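Local structure of aldolase (Klebsiella pneumoniae, 6VOQ) at residues R80-Y83 with A88-A91; T101-L106 with H112-P117; Q144-L149 with F156-H161. The protein belongs to the class II aldolase and adducin family, holds a zinc ion and is probably a metal-dependent aldolase. All coordinates share one frame; numbering follows the deposited sequence.

Contact 1: R80-Y83 with A88-A91; sequences RAVY and ACKA
The sulfur of C89 leans on the aromatic ring of Y83, in a cysteine sulfur-aromatic contact. C89 SG lies 4.2 Å from the centroid of the Y83 ring and 32° off the ring normal, so the approach is oblique, slanting toward Y83 CE1 at 3.7 Å. It gets there because the C89 side chain extends anti to the backbone N (chi1 174°), out toward the helix. Apolar packing adds one more partner for the same sulfur: V82 CG1, one residue earlier on the helix, touches C89 SG at 3.9 Å. So the sulfur meets the V82 methyl and the ring roughly at right angles.

Backbone meets the ring at its rim. C89 O, K90 C and A91 N line up near the plane of the Y83 ring, with Y83 CD1 3.3 Å from C89 O. Y83 therefore offers its edge to the chain, while the sulfur comes in obliquely. Y83 OH lies against A91 CA at 3.2 Å and is hydrogen-bonded to S32 OG, which gives the buried hydroxyl a partner on strand 30-34 and fixes the far end of the ring.

Seen in the fold, this is the end of helix 76-83 meeting the loop that leads into strand 91-94. Y83 also rests on L34, L40 and I92 of the sheet, while V82 touches L146 and A81 meets A143 and A147, all on helix 140-149.

Contact 2: T101-L106 with H112-P117; sequences TALSCL and HNCIRP
S104 OG, on the residue after the L103 that touches C114 and I115, is a buried hydroxyl gripped from several directions. It donates to T101 O at 2.8 Å and accepts from H161 N, while L158 O is a weak, competing acceptor for the same hydroxyl hydrogen. The first of these is a serine-to-backbone bond inside helix 98-104 of the class II aldolase fold, reaching back three residues. S104 OG comes to T101 O at a C=O...donor angle of 127°, tilted a little out of the carbonyl plane. T101 O also takes weak bonds from the backbone, S104 N at 3.0 Å and C105 N at 3.2 Å, so this one carbonyl collects three donors.

The same turn grips the backbone of H161, a zinc ligand, at both ends: S104 OG meets its N, and T101 OG1 lies within hydrogen-bonding reach of its O and of S97 O, which must share the one hydroxyl hydrogen. This second-shell pair is consistent with a role in positioning the ligand.

Across to residues 112-117 the contact is purely apolar, small and carried by one leucine branch. C114 and L103 both rest on L157 of strand 155-158, while I115 packs on L180 and T183 of helix 170-190, so the loop is wedged between sheet and helix. A second subunit covers the other parts of the turn, its L186 lying against T101 and A102. L103 carries CG anti to its own N (chi1 -175°), which sends the branch toward the loop; C114 turns its sulfur to meet it (chi1 67°). The outcome is a methyl shared evenly: L103 CD2 sits 4.1 Å from C114 SG and 4.1 Å from I115 CG1.

Contact 3: Q144-L149 with F156-H161; sequences QALAGL and FLLANH. With ZN (zinc ion), chain B.
L146 and F156 each carry CG beside the backbone N, L146 with chi1 -73° and F156 swung further round at -37°, and these torsions bring a leucine methyl over an aromatic face. L146 CD2 stands above the F156 ring, off centre toward the rim nearest the side-chain root, in a CH-pi contact with the centroid 3.8 Å away. Its closest ring atom is F156 CG, 3.4 Å from L146 CD2. That same methyl also reaches along the strand to the next inward residue, meeting L158 CD2 at 4.2 Å.

L149, one turn further along the helix, closes on the ring at a slant: L149 CB lies 3.7 Å from F156 CE1, and L149 O sits at the ring edge, in its plane. Both leucines thus approach from the same side of the ring, one over the face and one at a slant. V82 of helix 76-83 touches both L146 and F156, and V132 of strand 131-132 touches L146, L149 and L158; both valines add to the apolar core between helix and sheet.

Helix 144-149 runs nearly antiparallel to strand 156-158, at 164° with the axes 10.5 Å apart. After L158 the chain leaves the sheet and turns through N160, whose side-chain ND2 is hydrogen-bonded to R196 O and F118 O of a second subunit. H161 NE2 then binds the zinc ion at 2.1 Å. Helix and strand belong to the beta-alpha-beta unit 131-132, 140-149, 155-158, and its chain runs on into the three-histidine, one-glutamate site of this aldolase, where E75, H94 and H96 join H161.

From the N terminus, contact 1 comes first: it closes over residues 84-87 in the connection from helix 76-83 to strand 91-94. Contact 2 follows, folding the chain back across 107-111 after helix 98-104, and contact 3 closes the loop 150-154 between helix 140-149 and its strand. The three stand in series, none nested in or crossing another. Contacts 1 and 2 lie on opposite sides of the chain's centre, centres 22 Å apart, and contact 3 bridges them. It meets contact 1 where V82 CG2 packs 3.8 Å from F156 CE2, joining helix 76-83 to strand 155-158; it meets contact 2 through a probable backbone hydrogen bond, N160 N to S104 O.

Contact 1: R80-Y83 with A88-A91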
loop_
_atom_site.group_PDB
_atom_site.type_symbol
_atom_site.label_atom_id
_atom_site.label_comp_id
_atom_site.label_asym_id
_atom_site.label_seq_id
_atom_site.Cartn_x
_atom_site.Cartn_y
_atom_site.Cartn_z
ATOM N N ARG A 80 23.747 -11.527 -16.560
ATOM C CA ARG A 80 25.142 -11.724 -16.940
ATOM C C ARG A 80 25.550 -10.803 -18.075
ATOM O O ARG A 80 26.659 -10.262 -18.057
ATOM C CB ARG A 80 25.381 -13.180 -17.345
ATOM C CG ARG A 80 25.106 -14.169 -16.225
ATOM C CD ARG A 80 25.586 -15.562 -16.567
ATOM N NE ARG A 80 24.624 -16.290 -17.382
ATOM C CZ ARG A 80 24.807 -16.600 -18.661
ATOM N NH1 ARG A 80 25.924 -16.245 -19.286
ATOM N NH2 ARG A 80 23.871 -17.277 -19.312
ATOM N N ALA A 81 24.673 -10.615 -19.065
ATOM C CA ALA A 81 24.979 -9.715 -20.170
ATOM C C ALA A 81 25.390 -8.336 -19.674
ATOM O O ALA A 81 26.331 -7.741 -20.209
ATOM C CB ALA A 81 23.782 -9.609 -21.115
ATOM N N VAL A 82 24.729 -7.833 -18.629
ATOM C CA VAL A 82 25.095 -6.531 -18.074
ATOM C C VAL A 82 26.484 -6.584 -17.443
ATOM O O VAL A 82 27.338 -5.736 -17.718
ATOM C CB VAL A 82 24.038 -6.063 -17.062
ATOM C CG1 VAL A 82 24.461 -4.729 -16.439
ATOM C CG2 VAL A 82 22.682 -5.963 -17.726
ATOM N N TYR A 83 26.716 -7.564 -16.566
ATOM C CA TYR A 83 28.014 -7.683 -15.908
ATOM C C TYR A 83 29.145 -7.761 -16.920
ATOM O O TYR A 83 30.203 -7.163 -16.716
ATOM C CB TYR A 83 28.056 -8.918 -15.010
ATOM C CG TYR A 83 27.202 -8.828 -13.773
ATOM C CD1 TYR A 83 27.587 -8.037 -12.704
ATOM C CD2 TYR A 83 26.015 -9.552 -13.667
ATOM C CE1 TYR A 83 26.809 -7.963 -11.563
ATOM C CE2 TYR A 83 25.225 -9.470 -12.541
ATOM C CZ TYR A 83 25.630 -8.682 -11.489
ATOM O OH TYR A 83 24.862 -8.601 -10.352
ATOM N N ALA A 88 31.674 -1.700 -13.633
ATOM C CA ALA A 88 31.195 -0.990 -12.455
ATOM C C ALA A 88 29.976 -1.654 -11.828
ATOM O O ALA A 88 29.616 -1.322 -10.695
ATOM C CB ALA A 88 30.878 0.462 -12.809
ATOM N N CYS A 89 29.350 -2.593 -12.523
ATOM C CA CYS A 89 28.116 -3.210 -12.060
ATOM C C CYS A 89 28.458 -4.375 -11.141
ATOM O O CYS A 89 29.054 -5.359 -11.580
ATOM C CB CYS A 89 27.285 -3.668 -13.255
ATOM S SG CYS A 89 25.828 -4.596 -12.796
ATOM N N LYS A 90 28.090 -4.262 -9.865
ATOM C CA LYS A 90 28.360 -5.299 -8.884
ATOM C C LYS A 90 27.107 -6.017 -8.410
ATOM O O LYS A 90 27.221 -7.002 -7.668
ATOM C CB LYS A 90 29.088 -4.705 -7.667
ATOM C CG LYS A 90 30.323 -3.889 -8.008
ATOM C CD LYS A 90 31.384 -4.742 -8.685
ATOM C CE LYS A 90 32.650 -3.936 -8.955
ATOM N NZ LYS A 90 33.751 -4.753 -9.555
ATOM N N ALA A 91 25.928 -5.552 -8.812
ATOM C CA ALA A 91 24.665 -6.104 -8.359
ATOM C C ALA A 91 23.572 -5.590 -9.272
ATOM O O ALA A 91 23.629 -4.455 -9.757
ATOM C CB ALA A 91 24.356 -5.740 -6.903
#

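Contact 2: T101-L106 with H112-P117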
loop_
_atom_site.group_PDB
_atom_site.type_symbol
_atom_site.label_atom_id
_atom_site.label_comp_id
_atom_site.label_asym_id
_atom_site.label_seq_id
_atom_site.Cartn_x
_atom_site.Cartn_y
_atom_site.Cartn_z
ATOM N N THR A 101 6.858 -1.141 -14.539
ATOM C CA THR A 101 6.278 -2.061 -15.511
ATOM C C THR A 101 5.199 -1.371 -16.337
ATOM O O THR A 101 5.111 -1.579 -17.554
ATOM C CB THR A 101 5.685 -3.286 -14.803
ATOM O OG1 THR A 101 6.713 -4.003 -14.108
ATOM C CG2 THR A 101 4.998 -4.224 -15.802
ATOM N N ALA A 102 4.348 -0.575 -15.679
ATOM C CA ALA A 102 3.334 0.193 -16.393
ATOM C C ALA A 102 3.977 1.084 -17.438
ATOM O O ALA A 102 3.611 1.046 -18.618
ATOM C CB ALA A 102 2.519 1.036 -15.416
ATOM N N LEU A 103 4.956 1.884 -17.015
ATOM C CA LEU A 103 5.710 2.703 -17.951
ATOM C C LEU A 103 6.260 1.876 -19.105
ATOM O O LEU A 103 6.337 2.368 -20.238
ATOM C CB LEU A 103 6.840 3.409 -17.211
ATOM C CG LEU A 103 7.673 4.407 -18.003
ATOM C CD1 LEU A 103 6.847 5.625 -18.356
ATOM C CD2 LEU A 103 8.853 4.802 -17.176
ATOM N N SER A 104 6.625 0.617 -18.846
ATOM C CA SER A 104 7.236 -0.209 -19.885
ATOM C C SER A 104 6.229 -0.689 -20.919
ATOM O O SER A 104 6.641 -1.132 -21.994
ATOM C CB SER A 104 7.939 -1.423 -19.259
ATOM O OG SER A 104 7.077 -2.552 -19.222
ATOM N N CYS A 105 4.930 -0.618 -20.622
ATOM C CA CYS A 105 3.883 -1.021 -21.555
ATOM C C CYS A 105 3.332 0.129 -22.381
ATOM O O CYS A 105 2.409 -0.088 -23.171
ATOM C CB CYS A 105 2.727 -1.704 -20.809
ATOM S SG CYS A 105 3.224 -3.059 -19.738
ATOM N N LEU A 106 3.864 1.333 -22.230
ATOM C CA LEU A 106 3.332 2.479 -22.944
ATOM C C LEU A 106 3.886 2.546 -24.365
ATOM O O LEU A 106 4.989 2.075 -24.660
ATOM C CB LEU A 106 3.651 3.777 -22.197
ATOM C CG LEU A 106 2.784 4.014 -20.954
ATOM C CD1 LEU A 106 3.035 5.382 -20.313
ATOM C CD2 LEU A 106 1.331 3.842 -21.308
ATOM N N HIS A 112 15.820 6.030 -25.750
ATOM C CA HIS A 112 17.104 6.357 -25.149
ATOM C C HIS A 112 16.983 6.935 -23.749
ATOM O O HIS A 112 17.972 6.934 -23.009
ATOM C CB HIS A 112 17.871 7.368 -26.007
ATOM C CG HIS A 112 17.948 7.017 -27.458
ATOM N ND1 HIS A 112 18.860 6.112 -27.958
ATOM C CD2 HIS A 112 17.255 7.484 -28.524
ATOM C CE1 HIS A 112 18.718 6.027 -29.269
ATOM N NE2 HIS A 112 17.750 6.850 -29.637
ATOM N N ASN A 113 15.811 7.435 -23.376
ATOM C CA ASN A 113 15.659 8.139 -22.104
ATOM C C ASN A 113 14.155 8.237 -21.838
ATOM O O ASN A 113 13.509 9.210 -22.228
ATOM C CB ASN A 113 16.322 9.505 -22.154
ATOM C CG ASN A 113 16.131 10.294 -20.877
ATOM O OD1 ASN A 113 15.900 9.722 -19.802
ATOM N ND2 ASN A 113 16.229 11.621 -20.985
ATOM N N CYS A 114 13.614 7.221 -21.177
ATOM C CA CYS A 114 12.172 7.106 -21.037
ATOM C C CYS A 114 11.618 7.880 -19.853
ATOM O O CYS A 114 10.396 7.988 -19.724
ATOM C CB CYS A 114 11.775 5.641 -20.895
ATOM S SG CYS A 114 12.347 4.921 -19.373
ATOM N N ILE A 115 12.467 8.401 -18.980
ATOM C CA ILE A 115 12.014 9.169 -17.830
ATOM C C ILE A 115 12.449 10.617 -18.022
ATOM O O ILE A 115 13.635 10.944 -17.924
ATOM C CB ILE A 115 12.541 8.588 -16.515
ATOM C CG1 ILE A 115 12.220 7.096 -16.454
ATOM C CG2 ILE A 115 11.886 9.292 -15.354
ATOM C CD1 ILE A 115 12.442 6.482 -15.127
ATOM N N ARG A 116 11.492 11.481 -18.297
ATOM C CA ARG A 116 11.720 12.913 -18.386
ATOM C C ARG A 116 11.780 13.512 -16.984
ATOM O O ARG A 116 10.762 13.553 -16.285
ATOM C CB ARG A 116 10.608 13.561 -19.199
ATOM C CG ARG A 116 10.837 15.008 -19.558
ATOM C CD ARG A 116 9.730 15.408 -20.495
ATOM N NE ARG A 116 9.578 16.844 -20.665
ATOM C CZ ARG A 116 8.461 17.407 -21.107
ATOM N NH1 ARG A 116 7.404 16.644 -21.390
ATOM N NH2 ARG A 116 8.398 18.723 -21.252
ATOM N N PRO A 117 12.937 14.016 -16.554
ATOM C CA PRO A 117 13.142 14.283 -15.121
ATOM C C PRO A 117 12.394 15.518 -14.620
ATOM O O PRO A 117 12.488 16.609 -15.191
ATOM C CB PRO A 117 14.664 14.454 -15.010
ATOM C CG PRO A 117 15.099 14.881 -16.361
ATOM C CD PRO A 117 14.170 14.209 -17.339
#

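Contact 3: Q144-L149 with F156-H161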
loop_
_atom_site.group_PDB
_atom_site.type_symbol
_atom_site.label_atom_id
_atom_site.label_comp_id
_atom_site.label_asym_id
_atom_site.label_seq_id
_atom_site.Cartn_x
_atom_site.Cartn_y
_atom_site.Cartn_z
ATOM N N GLN A 144 21.061 -9.587 -25.613
ATOM C CA GLN A 144 21.870 -8.881 -26.599
ATOM C C GLN A 144 21.699 -7.377 -26.451
ATOM O O GLN A 144 22.679 -6.628 -26.429
ATOM C CB GLN A 144 21.502 -9.332 -28.015
ATOM C CG GLN A 144 21.856 -10.787 -28.333
ATOM C CD GLN A 144 21.136 -11.310 -29.582
ATOM O OE1 GLN A 144 20.646 -10.532 -30.402
ATOM N NE2 GLN A 144 21.065 -12.629 -29.718
ATOM N N ALA A 145 20.452 -6.925 -26.327
ATOM C CA ALA A 145 20.190 -5.500 -26.162
ATOM C C ALA A 145 20.850 -4.963 -24.897
ATOM O O ALA A 145 21.490 -3.905 -24.923
ATOM C CB ALA A 145 18.680 -5.254 -26.142
ATOM N N LEU A 146 20.731 -5.701 -23.790
ATOM C CA LEU A 146 21.323 -5.275 -22.528
ATOM C C LEU A 146 22.846 -5.210 -22.608
ATOM O O LEU A 146 23.458 -4.258 -22.107
ATOM C CB LEU A 146 20.877 -6.211 -21.412
ATOM C CG LEU A 146 19.415 -5.989 -21.009
ATOM C CD1 LEU A 146 19.060 -6.825 -19.782
ATOM C CD2 LEU A 146 19.186 -4.527 -20.737
ATOM N N ALA A 147 23.480 -6.200 -23.239
ATOM C CA ALA A 147 24.932 -6.146 -23.377
ATOM C C ALA A 147 25.372 -4.888 -24.120
ATOM O O ALA A 147 26.382 -4.272 -23.764
ATOM C CB ALA A 147 25.443 -7.396 -24.090
ATOM N N GLY A 148 24.624 -4.486 -25.151
ATOM C CA GLY A 148 24.995 -3.300 -25.900
ATOM C C GLY A 148 24.737 -2.006 -25.159
ATOM O O GLY A 148 25.438 -1.014 -25.382
ATOM N N LEU A 149 23.738 -1.990 -24.276
ATOM C CA LEU A 149 23.409 -0.798 -23.508
ATOM C C LEU A 149 24.224 -0.684 -22.230
ATOM O O LEU A 149 24.484 0.430 -21.766
ATOM C CB LEU A 149 21.917 -0.797 -23.161
ATOM C CG LEU A 149 20.954 -0.669 -24.344
ATOM C CD1 LEU A 149 19.551 -1.049 -23.913
ATOM C CD2 LEU A 149 20.975 0.732 -24.963
ATOM N N PHE A 156 17.756 -0.109 -17.066
ATOM C CA PHE A 156 17.164 -0.439 -18.353
ATOM C C PHE A 156 15.702 -0.793 -18.155
ATOM O O PHE A 156 15.348 -1.474 -17.189
ATOM C CB PHE A 156 17.870 -1.628 -19.033
ATOM C CG PHE A 156 19.352 -1.654 -18.837
ATOM C CD1 PHE A 156 20.182 -0.951 -19.689
ATOM C CD2 PHE A 156 19.921 -2.400 -17.812
ATOM C CE1 PHE A 156 21.553 -0.973 -19.521
ATOM C CE2 PHE A 156 21.285 -2.420 -17.635
ATOM C CZ PHE A 156 22.104 -1.707 -18.491
ATOM N N LEU A 157 14.858 -0.356 -19.078
ATOM C CA LEU A 157 13.443 -0.695 -19.027
ATOM C C LEU A 157 13.162 -1.670 -20.160
ATOM O O LEU A 157 13.265 -1.306 -21.338
ATOM C CB LEU A 157 12.571 0.551 -19.118
ATOM C CG LEU A 157 11.077 0.398 -18.832
ATOM C CD1 LEU A 157 10.834 -0.198 -17.465
ATOM C CD2 LEU A 157 10.383 1.739 -18.935
ATOM N N LEU A 158 12.839 -2.913 -19.794
ATOM C CA LEU A 158 12.392 -3.915 -20.754
ATOM C C LEU A 158 10.919 -3.677 -21.059
ATOM O O LEU A 158 10.074 -3.784 -20.166
ATOM C CB LEU A 158 12.593 -5.324 -20.204
ATOM C CG LEU A 158 13.960 -5.709 -19.656
ATOM C CD1 LEU A 158 13.921 -7.177 -19.277
ATOM C CD2 LEU A 158 15.050 -5.460 -20.670
ATOM N N ALA A 159 10.621 -3.324 -22.304
ATOM C CA ALA A 159 9.251 -3.008 -22.682
ATOM C C ALA A 159 8.333 -4.186 -22.378
ATOM O O ALA A 159 8.729 -5.344 -22.509
ATOM C CB ALA A 159 9.192 -2.646 -24.163
ATOM N N ASN A 160 7.106 -3.878 -21.948
ATOM C CA ASN A 160 6.103 -4.894 -21.613
ATOM C C ASN A 160 6.647 -5.915 -20.618
ATOM O O ASN A 160 6.395 -7.116 -20.729
ATOM C CB ASN A 160 5.590 -5.609 -22.860
ATOM C CG ASN A 160 5.012 -4.670 -23.872
ATOM O OD1 ASN A 160 5.687 -4.264 -24.823
ATOM N ND2 ASN A 160 3.751 -4.316 -23.686
ATOM N N HIS A 161 7.402 -5.440 -19.638
ATOM C CA HIS A 161 8.102 -6.365 -18.766
ATOM C C HIS A 161 8.421 -5.732 -17.421
ATOM O O HIS A 161 7.733 -6.003 -16.431
ATOM C CB HIS A 161 9.376 -6.844 -19.447
ATOM C CG HIS A 161 10.044 -7.980 -18.742
ATOM N ND1 HIS A 161 10.974 -8.789 -19.356
ATOM C CD2 HIS A 161 9.914 -8.447 -17.479
ATOM C CE1 HIS A 161 11.391 -9.702 -18.499
ATOM N NE2 HIS A 161 10.762 -9.517 -17.354
HETATM ZN ZN ZN B . 11.076 -10.462 -15.451
#